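Local coordinates for PA14 domain-containing protein (Clostridium clariflavum, PDB 6QDI) that probably senses plant-cell-wall polysaccharides outside the cell through tandem calcium-binding PA14 domains, as part of a membrane-bound anti-sigma factor of the RsgI type, at residues A[181-186]-A[196-201]; A[38-43]-A[159-164]; A[121-126]-A[131-136]. One frame throughout, in Å; residues are numbered along the deposited sequence.

Interaction 1 (A[181-186]-A[196-201]). With CA (calcium ion), chain F.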
loop_
_atom_site.group_PDB
_atom_site.type_symbol
_atom_site.label_atom_id
_atom_site.label_comp_id
_atom_site.label_asym_id
_atom_site.label_seq_id
_atom_site.Cartn_x
_atom_site.Cartn_y
_atom_site.Cartn_z
ATOM N N PHE A 181 -1.465 -5.867 4.382
ATOM C CA PHE A 181 -2.119 -4.678 4.913
ATOM C C PHE A 181 -1.189 -3.827 5.762
ATOM O O PHE A 181 -0.435 -4.330 6.599
ATOM C CB PHE A 181 -3.286 -5.078 5.822
ATOM C CG PHE A 181 -4.475 -5.622 5.069
ATOM C CD1 PHE A 181 -5.338 -4.771 4.432
ATOM C CD2 PHE A 181 -4.698 -6.982 4.995
ATOM C CE1 PHE A 181 -6.442 -5.244 3.783
ATOM C CE2 PHE A 181 -5.771 -7.469 4.265
ATOM C CZ PHE A 181 -6.659 -6.594 3.670
ATOM N N ASN A 182 -1.293 -2.507 5.585
ATOM C CA ASN A 182 -0.675 -1.544 6.471
ATOM C C ASN A 182 -1.592 -0.346 6.460
ATOM O O ASN A 182 -1.591 0.443 5.509
ATOM C CB ASN A 182 0.746 -1.217 6.064
ATOM C CG ASN A 182 1.395 -0.220 7.019
ATOM O OD1 ASN A 182 0.728 0.318 7.900
ATOM N ND2 ASN A 182 2.669 0.033 6.829
ATOM N N TRP A 183 -2.430 -0.258 7.490
ATOM C CA TRP A 183 -3.453 0.762 7.565
ATOM C C TRP A 183 -2.953 2.037 8.257
ATOM O O TRP A 183 -3.743 2.967 8.407
ATOM C CB TRP A 183 -4.673 0.267 8.340
ATOM C CG TRP A 183 -5.339 -0.973 7.811
ATOM C CD1 TRP A 183 -6.251 -1.042 6.802
ATOM C CD2 TRP A 183 -5.186 -2.309 8.323
ATOM N NE1 TRP A 183 -6.635 -2.361 6.612
ATOM C CE2 TRP A 183 -6.019 -3.143 7.550
ATOM C CE3 TRP A 183 -4.456 -2.875 9.372
ATOM C CZ2 TRP A 183 -6.164 -4.525 7.822
ATOM C CZ3 TRP A 183 -4.549 -4.237 9.590
ATOM C CH2 TRP A 183 -5.401 -5.030 8.830
ATOM N N GLY A 184 -1.709 2.078 8.725
ATOM C CA GLY A 184 -1.337 3.149 9.645
ATOM C C GLY A 184 -2.241 3.084 10.845
ATOM O O GLY A 184 -2.366 2.028 11.476
ATOM N N VAL A 185 -2.879 4.185 11.178
ATOM C CA VAL A 185 -3.808 4.244 12.293
ATOM C C VAL A 185 -5.266 4.113 11.825
ATOM O O VAL A 185 -6.195 4.246 12.640
ATOM C CB VAL A 185 -3.578 5.475 13.197
ATOM C CG1 VAL A 185 -2.229 5.360 13.860
ATOM C CG2 VAL A 185 -3.758 6.765 12.431
ATOM N N GLY A 186 -5.478 3.789 10.554
ATOM C CA GLY A 186 -6.820 3.523 10.038
ATOM C C GLY A 186 -7.337 2.117 10.396
ATOM O O GLY A 186 -6.617 1.291 10.928
ATOM N N GLN A 196 -8.019 2.344 16.514
ATOM C CA GLN A 196 -6.803 1.533 16.601
ATOM C C GLN A 196 -6.934 0.308 17.472
ATOM O O GLN A 196 -5.964 -0.264 17.861
ATOM C CB GLN A 196 -5.538 2.347 16.986
ATOM C CG GLN A 196 -5.259 3.529 16.053
ATOM C CD GLN A 196 -6.142 4.727 16.359
ATOM O OE1 GLN A 196 -6.243 5.159 17.509
ATOM N NE2 GLN A 196 -6.706 5.307 15.345
ATOM N N LYS A 197 -8.165 -0.132 17.731
ATOM C CA LYS A 197 -8.425 -1.283 18.560
ATOM C C LYS A 197 -9.460 -2.109 17.817
ATOM O O LYS A 197 -10.689 -1.849 17.907
ATOM C CB LYS A 197 -8.950 -0.854 19.918
ATOM C CG LYS A 197 -7.920 -0.126 20.742
ATOM C CD LYS A 197 -8.501 0.329 22.071
ATOM C CE LYS A 197 -9.434 1.505 21.872
ATOM N N PHE A 198 -9.003 -3.098 17.038
ATOM C CA PHE A 198 -9.901 -3.838 16.162
ATOM C C PHE A 198 -9.211 -5.153 15.842
ATOM O O PHE A 198 -8.039 -5.339 16.153
ATOM C CB PHE A 198 -10.263 -3.031 14.911
ATOM C CG PHE A 198 -9.085 -2.646 14.056
ATOM C CD1 PHE A 198 -8.511 -3.541 13.164
ATOM C CD2 PHE A 198 -8.532 -1.367 14.131
ATOM C CE1 PHE A 198 -7.389 -3.166 12.404
ATOM C CE2 PHE A 198 -7.445 -1.019 13.345
ATOM C CZ PHE A 198 -6.879 -1.898 12.481
ATOM N N SER A 199 -9.961 -6.072 15.214
ATOM C CA SER A 199 -9.389 -7.375 14.910
ATOM C C SER A 199 -10.041 -7.967 13.679
ATOM O O SER A 199 -11.080 -7.483 13.208
ATOM C CB SER A 199 -9.476 -8.298 16.121
ATOM O OG SER A 199 -10.804 -8.439 16.592
ATOM N N VAL A 200 -9.397 -8.993 13.133
ATOM C CA VAL A 200 -9.793 -9.616 11.886
ATOM C C VAL A 200 -9.576 -11.116 11.999
ATOM O O VAL A 200 -8.584 -11.567 12.540
ATOM C CB VAL A 200 -8.974 -9.084 10.707
ATOM C CG1 VAL A 200 -9.437 -9.713 9.405
ATOM C CG2 VAL A 200 -9.052 -7.565 10.594
ATOM N N ARG A 201 -10.529 -11.869 11.430
ATOM C CA ARG A 201 -10.322 -13.289 11.172
ATOM C C ARG A 201 -10.399 -13.533 9.683
ATOM O O ARG A 201 -11.391 -13.221 9.031
ATOM C CB ARG A 201 -11.380 -14.136 11.882
ATOM C CG ARG A 201 -11.348 -15.622 11.531
ATOM C CD ARG A 201 -12.120 -16.465 12.527
ATOM N NE ARG A 201 -13.520 -16.064 12.608
ATOM C CZ ARG A 201 -14.222 -15.998 13.723
ATOM N NH1 ARG A 201 -13.691 -16.265 14.906
ATOM N NH2 ARG A 201 -15.486 -15.600 13.663
HETATM CA CA CA F . -12.563 -0.537 18.268
HETATM O O HOH W 1 -8.246 2.511 13.673
HETATM O O HOH W 2 -14.879 -0.008 18.653
HETATM O O HOH W 3 -12.369 -1.082 20.546
HETATM O O HOH W 4 -12.919 -0.308 15.948
#

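Interaction 2 (A[38-43]-A[159-164]). With CA (calcium ion), chain G; CA (calcium ion), chain F.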
loop_
_atom_site.group_PDB
_atom_site.type_symbol
_atom_site.label_atom_id
_atom_site.label_comp_id
_atom_site.label_asym_id
_atom_site.label_seq_id
_atom_site.Cartn_x
_atom_site.Cartn_y
_atom_site.Cartn_z
ATOM N N GLU A 38 -10.849 1.048 -7.234
ATOM C CA GLU A 38 -9.951 -0.057 -6.989
ATOM C C GLU A 38 -9.255 0.020 -5.635
ATOM O O GLU A 38 -8.662 -0.968 -5.203
ATOM C CB GLU A 38 -8.875 -0.145 -8.083
ATOM C CG GLU A 38 -9.391 -0.577 -9.444
ATOM C CD GLU A 38 -10.005 0.548 -10.260
ATOM O OE1 GLU A 38 -9.991 1.735 -9.838
ATOM O OE2 GLU A 38 -10.516 0.249 -11.372
ATOM N N ILE A 39 -9.272 1.187 -5.003
ATOM C CA ILE A 39 -8.621 1.410 -3.720
ATOM C C ILE A 39 -9.699 1.356 -2.660
ATOM O O ILE A 39 -10.673 2.143 -2.718
ATOM C CB ILE A 39 -7.902 2.783 -3.732
ATOM C CG1 ILE A 39 -6.734 2.772 -4.725
ATOM C CG2 ILE A 39 -7.383 3.178 -2.352
ATOM C CD1 ILE A 39 -5.550 1.921 -4.287
ATOM N N ARG A 40 -9.524 0.475 -1.680
ATOM C CA ARG A 40 -10.489 0.318 -0.583
ATOM C C ARG A 40 -10.715 1.687 0.073
ATOM O O ARG A 40 -9.765 2.425 0.386
ATOM C CB ARG A 40 -9.955 -0.696 0.464
ATOM C CG ARG A 40 -10.950 -1.024 1.592
ATOM C CD ARG A 40 -11.847 -2.190 1.185
ATOM N NE ARG A 40 -10.906 -3.266 1.007
ATOM C CZ ARG A 40 -10.583 -4.174 1.910
ATOM N NH1 ARG A 40 -11.200 -4.208 3.051
ATOM N NH2 ARG A 40 -9.600 -5.047 1.647
ATOM N N ASN A 41 -11.969 1.992 0.365
ATOM C CA ASN A 41 -12.366 3.295 0.921
ATOM C C ASN A 41 -12.244 3.271 2.442
ATOM O O ASN A 41 -13.237 3.386 3.154
ATOM C CB ASN A 41 -13.796 3.655 0.490
ATOM C CG ASN A 41 -14.140 5.043 0.852
ATOM O OD1 ASN A 41 -13.239 5.885 1.033
ATOM N ND2 ASN A 41 -15.436 5.340 0.893
ATOM N N ASP A 42 -11.006 3.138 2.912
ATOM C CA ASP A 42 -10.729 3.009 4.327
ATOM C C ASP A 42 -9.831 4.113 4.883
ATOM O O ASP A 42 -9.433 4.043 6.044
ATOM C CB ASP A 42 -10.122 1.653 4.666
ATOM C CG ASP A 42 -8.741 1.443 4.052
ATOM O OD1 ASP A 42 -8.265 2.323 3.338
ATOM O OD2 ASP A 42 -8.117 0.390 4.296
ATOM N N GLU A 43 -9.471 5.096 4.053
ATOM C CA GLU A 43 -8.662 6.241 4.479
ATOM C C GLU A 43 -7.183 5.952 4.653
ATOM O O GLU A 43 -6.463 6.789 5.181
ATOM C CB GLU A 43 -9.235 6.977 5.696
ATOM C CG GLU A 43 -10.731 7.218 5.659
ATOM C CD GLU A 43 -11.276 7.859 6.891
ATOM O OE1 GLU A 43 -10.497 8.412 7.715
ATOM O OE2 GLU A 43 -12.528 7.805 7.068
ATOM N N TYR A 159 -12.951 -12.848 4.923
ATOM C CA TYR A 159 -12.655 -12.020 6.084
ATOM C C TYR A 159 -13.867 -11.730 6.921
ATOM O O TYR A 159 -15.000 -11.682 6.425
ATOM C CB TYR A 159 -12.054 -10.678 5.668
ATOM C CG TYR A 159 -12.937 -9.603 5.045
ATOM C CD1 TYR A 159 -13.802 -8.832 5.810
ATOM C CD2 TYR A 159 -12.861 -9.341 3.687
ATOM C CE1 TYR A 159 -14.528 -7.812 5.231
ATOM C CE2 TYR A 159 -13.576 -8.313 3.102
ATOM C CZ TYR A 159 -14.443 -7.554 3.873
ATOM O OH TYR A 159 -15.110 -6.528 3.282
ATOM N N GLU A 160 -13.592 -11.506 8.208
ATOM C CA GLU A 160 -14.577 -11.001 9.168
ATOM C C GLU A 160 -13.841 -9.892 9.925
ATOM O O GLU A 160 -12.776 -10.136 10.511
ATOM C CB GLU A 160 -15.026 -12.106 10.134
ATOM C CG GLU A 160 -15.753 -13.239 9.459
ATOM C CD GLU A 160 -15.784 -14.473 10.345
ATOM O OE1 GLU A 160 -14.845 -15.280 10.292
ATOM O OE2 GLU A 160 -16.717 -14.563 11.167
ATOM N N TYR A 161 -14.403 -8.664 9.887
ATOM C CA TYR A 161 -13.825 -7.505 10.587
ATOM C C TYR A 161 -14.638 -7.219 11.844
ATOM O O TYR A 161 -15.860 -7.145 11.777
ATOM C CB TYR A 161 -13.810 -6.280 9.693
ATOM C CG TYR A 161 -12.982 -6.347 8.416
ATOM C CD1 TYR A 161 -11.943 -7.249 8.243
ATOM C CD2 TYR A 161 -13.210 -5.466 7.379
ATOM C CE1 TYR A 161 -11.178 -7.297 7.086
ATOM C CE2 TYR A 161 -12.467 -5.493 6.220
ATOM C CZ TYR A 161 -11.445 -6.413 6.050
ATOM O OH TYR A 161 -10.740 -6.400 4.891
ATOM N N PHE A 162 -13.910 -7.069 12.951
ATOM C CA PHE A 162 -14.476 -6.891 14.293
ATOM C C PHE A 162 -14.100 -5.547 14.876
ATOM O O PHE A 162 -12.952 -5.082 14.747
ATOM C CB PHE A 162 -13.921 -7.986 15.201
ATOM C CG PHE A 162 -14.350 -9.384 14.776
ATOM C CD1 PHE A 162 -15.579 -9.903 15.181
ATOM C CD2 PHE A 162 -13.517 -10.172 14.007
ATOM C CE1 PHE A 162 -15.972 -11.189 14.813
ATOM C CE2 PHE A 162 -13.895 -11.461 13.652
ATOM C CZ PHE A 162 -15.121 -11.961 14.048
ATOM N N ASP A 163 -15.081 -4.914 15.531
ATOM C CA ASP A 163 -14.875 -3.590 16.106
ATOM C C ASP A 163 -14.131 -3.606 17.421
ATOM O O ASP A 163 -13.615 -2.575 17.858
ATOM C CB ASP A 163 -16.228 -2.885 16.295
ATOM C CG ASP A 163 -16.348 -1.517 15.652
ATOM O OD1 ASP A 163 -15.408 -1.050 15.001
ATOM O OD2 ASP A 163 -17.451 -0.923 15.784
ATOM N N GLU A 164 -14.080 -4.745 18.092
ATOM C CA GLU A 164 -13.237 -4.913 19.275
ATOM C C GLU A 164 -11.969 -5.647 18.872
ATOM O O GLU A 164 -11.945 -6.336 17.846
ATOM C CB GLU A 164 -13.976 -5.714 20.359
ATOM C CG GLU A 164 -15.185 -4.991 20.904
ATOM C CD GLU A 164 -14.828 -3.917 21.907
ATOM O OE1 GLU A 164 -13.842 -4.028 22.676
ATOM O OE2 GLU A 164 -15.598 -2.940 21.956
HETATM CA CA CA G . -6.199 0.944 2.857
HETATM CA CA CA F . -12.563 -0.537 18.268
HETATM O O HOH W 4 -12.919 -0.308 15.948
HETATM O O HOH W 2 -14.879 -0.008 18.653
HETATM O O HOH W 3 -12.369 -1.082 20.546
HETATM O O HOH W 5 -6.832 -1.389 2.291
HETATM O O HOH W 6 -4.554 -0.370 4.129
#

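Interaction 3 (A[121-126]-A[131-136])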
loop_
_atom_site.group_PDB
_atom_site.type_symbol
_atom_site.label_atom_id
_atom_site.label_comp_id
_atom_site.label_asym_id
_atom_site.label_seq_id
_atom_site.Cartn_x
_atom_site.Cartn_y
_atom_site.Cartn_z
ATOM N N LEU A 121 0.933 19.843 -6.478
ATOM C CA LEU A 121 2.307 20.241 -6.879
ATOM C C LEU A 121 2.272 21.475 -7.775
ATOM O O LEU A 121 1.700 21.433 -8.883
ATOM C CB LEU A 121 2.987 19.092 -7.637
ATOM C CG LEU A 121 4.405 19.386 -8.100
ATOM C CD1 LEU A 121 5.362 19.519 -6.937
ATOM C CD2 LEU A 121 4.818 18.312 -9.090
ATOM N N GLU A 122 2.910 22.524 -7.275
ATOM C CA GLU A 122 3.070 23.786 -8.009
ATOM C C GLU A 122 4.530 24.037 -8.261
ATOM O O GLU A 122 5.427 23.465 -7.608
ATOM C CB GLU A 122 2.472 24.966 -7.202
ATOM C CG GLU A 122 0.973 24.864 -6.978
ATOM C CD GLU A 122 0.546 25.895 -5.982
ATOM O OE1 GLU A 122 0.591 25.594 -4.782
ATOM O OE2 GLU A 122 0.303 27.058 -6.386
ATOM N N TRP A 123 4.792 24.975 -9.180
ATOM C CA TRP A 123 6.149 25.473 -9.418
ATOM C C TRP A 123 6.127 26.980 -9.661
ATOM O O TRP A 123 5.101 27.571 -9.969
ATOM C CB TRP A 123 6.883 24.720 -10.552
ATOM C CG TRP A 123 6.326 24.832 -11.943
ATOM C CD1 TRP A 123 5.230 25.553 -12.369
ATOM C CD2 TRP A 123 6.899 24.248 -13.098
ATOM N NE1 TRP A 123 5.068 25.379 -13.717
ATOM C CE2 TRP A 123 6.086 24.585 -14.191
ATOM C CE3 TRP A 123 7.991 23.423 -13.302
ATOM C CZ2 TRP A 123 6.359 24.135 -15.481
ATOM C CZ3 TRP A 123 8.270 22.984 -14.581
ATOM C CH2 TRP A 123 7.451 23.317 -15.647
ATOM N N SER A 124 7.296 27.594 -9.478
ATOM C CA SER A 124 7.535 28.963 -9.914
ATOM C C SER A 124 9.026 29.094 -10.270
ATOM O O SER A 124 9.884 28.295 -9.877
ATOM C CB SER A 124 7.164 29.973 -8.837
ATOM O OG SER A 124 8.056 29.931 -7.742
ATOM N N SER A 125 9.315 30.151 -11.007
ATOM C CA SER A 125 10.688 30.588 -11.258
ATOM C C SER A 125 10.627 32.066 -11.604
ATOM O O SER A 125 9.534 32.649 -11.658
ATOM C CB SER A 125 11.294 29.766 -12.381
ATOM O OG SER A 125 10.772 30.073 -13.670
ATOM N N ALA A 126 11.756 32.678 -11.914
ATOM C CA ALA A 126 11.735 34.102 -12.300
ATOM C C ALA A 126 10.761 34.374 -13.414
ATOM O O ALA A 126 10.018 35.391 -13.358
ATOM C CB ALA A 126 13.116 34.551 -12.675
ATOM N N SER A 131 2.149 28.343 -10.263
ATOM C CA SER A 131 1.031 27.620 -10.862
ATOM C C SER A 131 1.173 26.141 -10.581
ATOM O O SER A 131 2.276 25.651 -10.343
ATOM C CB SER A 131 1.025 27.818 -12.391
ATOM O OG SER A 131 2.203 27.318 -12.987
ATOM N N ILE A 132 0.071 25.407 -10.685
ATOM C CA ILE A 132 0.126 23.966 -10.761
ATOM C C ILE A 132 1.073 23.610 -11.903
ATOM O O ILE A 132 1.028 24.181 -12.987
ATOM C CB ILE A 132 -1.285 23.389 -10.996
ATOM C CG1 ILE A 132 -2.146 23.627 -9.752
ATOM C CG2 ILE A 132 -1.219 21.894 -11.353
ATOM C CD1 ILE A 132 -1.707 22.778 -8.587
ATOM N N VAL A 133 1.924 22.604 -11.697
ATOM C CA VAL A 133 2.802 22.164 -12.782
ATOM C C VAL A 133 1.894 21.602 -13.876
ATOM O O VAL A 133 1.108 20.692 -13.612
ATOM C CB VAL A 133 3.822 21.110 -12.342
ATOM C CG1 VAL A 133 4.659 20.740 -13.551
ATOM C CG2 VAL A 133 4.713 21.657 -11.250
ATOM N N PRO A 134 1.943 22.183 -15.087
ATOM C CA PRO A 134 0.899 21.864 -16.072
ATOM C C PRO A 134 1.144 20.595 -16.873
ATOM O O PRO A 134 2.302 20.138 -17.030
ATOM C CB PRO A 134 0.926 23.057 -17.000
ATOM C CG PRO A 134 2.340 23.534 -16.940
ATOM C CD PRO A 134 2.807 23.294 -15.533
ATOM N N THR A 135 0.085 20.043 -17.425
ATOM C CA THR A 135 0.161 18.760 -18.084
ATOM C C THR A 135 1.132 18.740 -19.255
ATOM O O THR A 135 1.801 17.720 -19.497
ATOM C CB THR A 135 -1.247 18.264 -18.473
ATOM O OG1 THR A 135 -1.243 16.847 -18.721
ATOM C CG2 THR A 135 -1.816 18.998 -19.691
ATOM N N GLU A 136 1.262 19.853 -19.959
ATOM C CA GLU A 136 2.092 19.852 -21.151
ATOM C C GLU A 136 3.582 19.781 -20.813
ATOM O O GLU A 136 4.407 19.584 -21.730
ATOM C CB GLU A 136 1.802 21.030 -22.072
ATOM C CG GLU A 136 2.093 22.367 -21.471
ATOM C CD GLU A 136 0.978 23.003 -20.640
ATOM O OE1 GLU A 136 -0.073 22.360 -20.340
ATOM O OE2 GLU A 136 1.202 24.195 -20.285
HETATM O O HOH W 7 1.050 19.195 -11.201
HETATM O O HOH W 8 3.197 26.826 -15.535
#

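Interaction 1 (A[181-186]-A[196-201])
Gln196 reaches across to the turn at Val185 with its amide: NE2 donates to Val185 O over 3.0 Å, at an N-H...O angle of 174°. The carbonyl oxygen lies in the amide plane, and the donor lies in the carbonyl plane on a lone pair. The chain is bent at chi2 (79°), which turns the amide toward Val185 O, with CG and NE2 also against Val185 CB. A water adds a second bridge, donating to Val185 O and accepting from Gln196 N, so Val185 O accepts two hydrogen bonds, one from NE2 and one from the water.

Deeper in, Phe198 directs its edge at the face of the six-membered ring of Trp183. With centroids 5.6 Å apart and planes at 87°, this is a T-shaped pair, closest at Trp183 CE3 and Phe198 CZ (4.1 Å). Phe181 CB lies against the opposite face of the indole, toward the rim, and Gly186 O lies 3.4 Å from Phe198 CE2.

A type II' turn from Trp183 to Gly186, closed by Gly186 N to Trp183 O, overlaps an Asx turn in which Asn182 OD1 accepts from Gly184 N. Lys197 O binds a calcium ion at 2.3 Å, together with Asp163 and Asp195. This joins the 183-186 turn to the calcium-binding loop before strand 198-207 of the second PA14 domain, with Trp183 also packing on Asp42 of the first domain's calcium site.

Interaction 2 (A[38-43]-A[159-164])
Arg40 and Tyr161 meet through a single hydrogen bond, from Arg40 NH1 to Tyr161 OH at 2.9 Å, nearly straight at 169°. Guanidinium and phenol ring are almost coplanar, their planes 2° apart, and the oxygen sits close to the guanidinium plane; the two groups therefore meet edge to edge and are not stacked.

The arginine gets there by a folded route. CG stands anti to the backbone N (chi1 -175°), then the chain bends at chi2 and again at chi3, turning the guanidinium edge toward the phenol. Tyr161 carries its CG anti to the carbonyl carbon, beside the backbone N, which sends the hydroxyl out to meet it. Asp176 fixes the pair further: its OD1 forms a salt bridge with Arg40 NH2 and its OD2 is hydrogen-bonded to Tyr161 OH, so one carboxylate holds both partners. Tyr159 backs one face of the Tyr161 ring, its CD1 3.2 Å above the plane, over the centre.

Each segment also feeds a calcium site. Asp42 binds one ion through both OD1 and OD2, each at 2.5 Å, while Asp163 O binds another. Arg40 belongs to the loop between strands 27-31 and 44-53 of the first PA14 domain; Tyr161 lies on strand 157-162 of the second, flanked by strands 170-176 and 198-207, and the bond spans the two domains where Arg40 also touches Phe181 of strand 180-184.

Interaction 3 (A[121-126]-A[131-136])
The indole of Trp123 lies across Val133, which covers one of its faces with both methyls. CG1 is 4.0 Å above the plane, over the centre of the ring system, and CG2 makes a CH-pi contact with the five-membered ring, 3.9 Å from its centroid and 23° off the normal. The ring of Tyr61 also meets the indole, planes at about 40°. At the indole edge, near its plane, are Ser131 OG and a water. The water accepts from Trp123 NE1 at 3.0 Å and is also hydrogen-bonded to Ser131 OG, linking ring and hydroxyl. Pro134 CD approaches the same indole obliquely, 3.6 Å from Trp123 NE1. With chi1 at 64°, Trp123 CG stands between its own backbone N and carbonyl carbon, a rotation that leaves the ring beside Ser131 and Val133.

The backbones form a short antiparallel pairing within the first PA14 domain: strand 131-132 pairs with strand 117-125, which also pairs with strands 27-31 and 59-68. Trp123 and Ser131 form a hydrogen-bonded pair, with Trp123 N donating to Ser131 O and Ser131 N to Trp123 O. Glu122 and Ile132 form the next, non-hydrogen-bonded pair, their CA atoms just 4.0 Å apart and their side chains diverging. Val133 N then donates to Leu121 O at 3.1 Å, extending the bonding past the short strand.

Leu121 CG packs on Val133 CG2 at 3.9 Å, and the aliphatic part of Glu122 touches Ile132 CD1, while the Glu122 carboxylate forms a salt bridge with Arg130. Ile53 of strand 44-53 packs against both Trp123 and Val133.

Overall arrangement
Interactions 1 and 2 are neighbours, their centres 8 Å apart, and both use the sheet in which strands 157-162 and 198-207 run side by side. They share a calcium ion, and a salt bridge from Arg201 to Glu160 ties their strands. Interaction 1 pairs a buried aromatic contact with an amide hydrogen bond at its more open end, and its Trp183 also touches Asp42 of interaction 2; interaction 2, partly buried, is a single polar bond between the domains. Interaction 3 stands apart in the first domain, its centre about 38 Å from that of interaction 1. Away from the calcium sites, it combines backbone pairing with apolar cover and buries the largest area of the three.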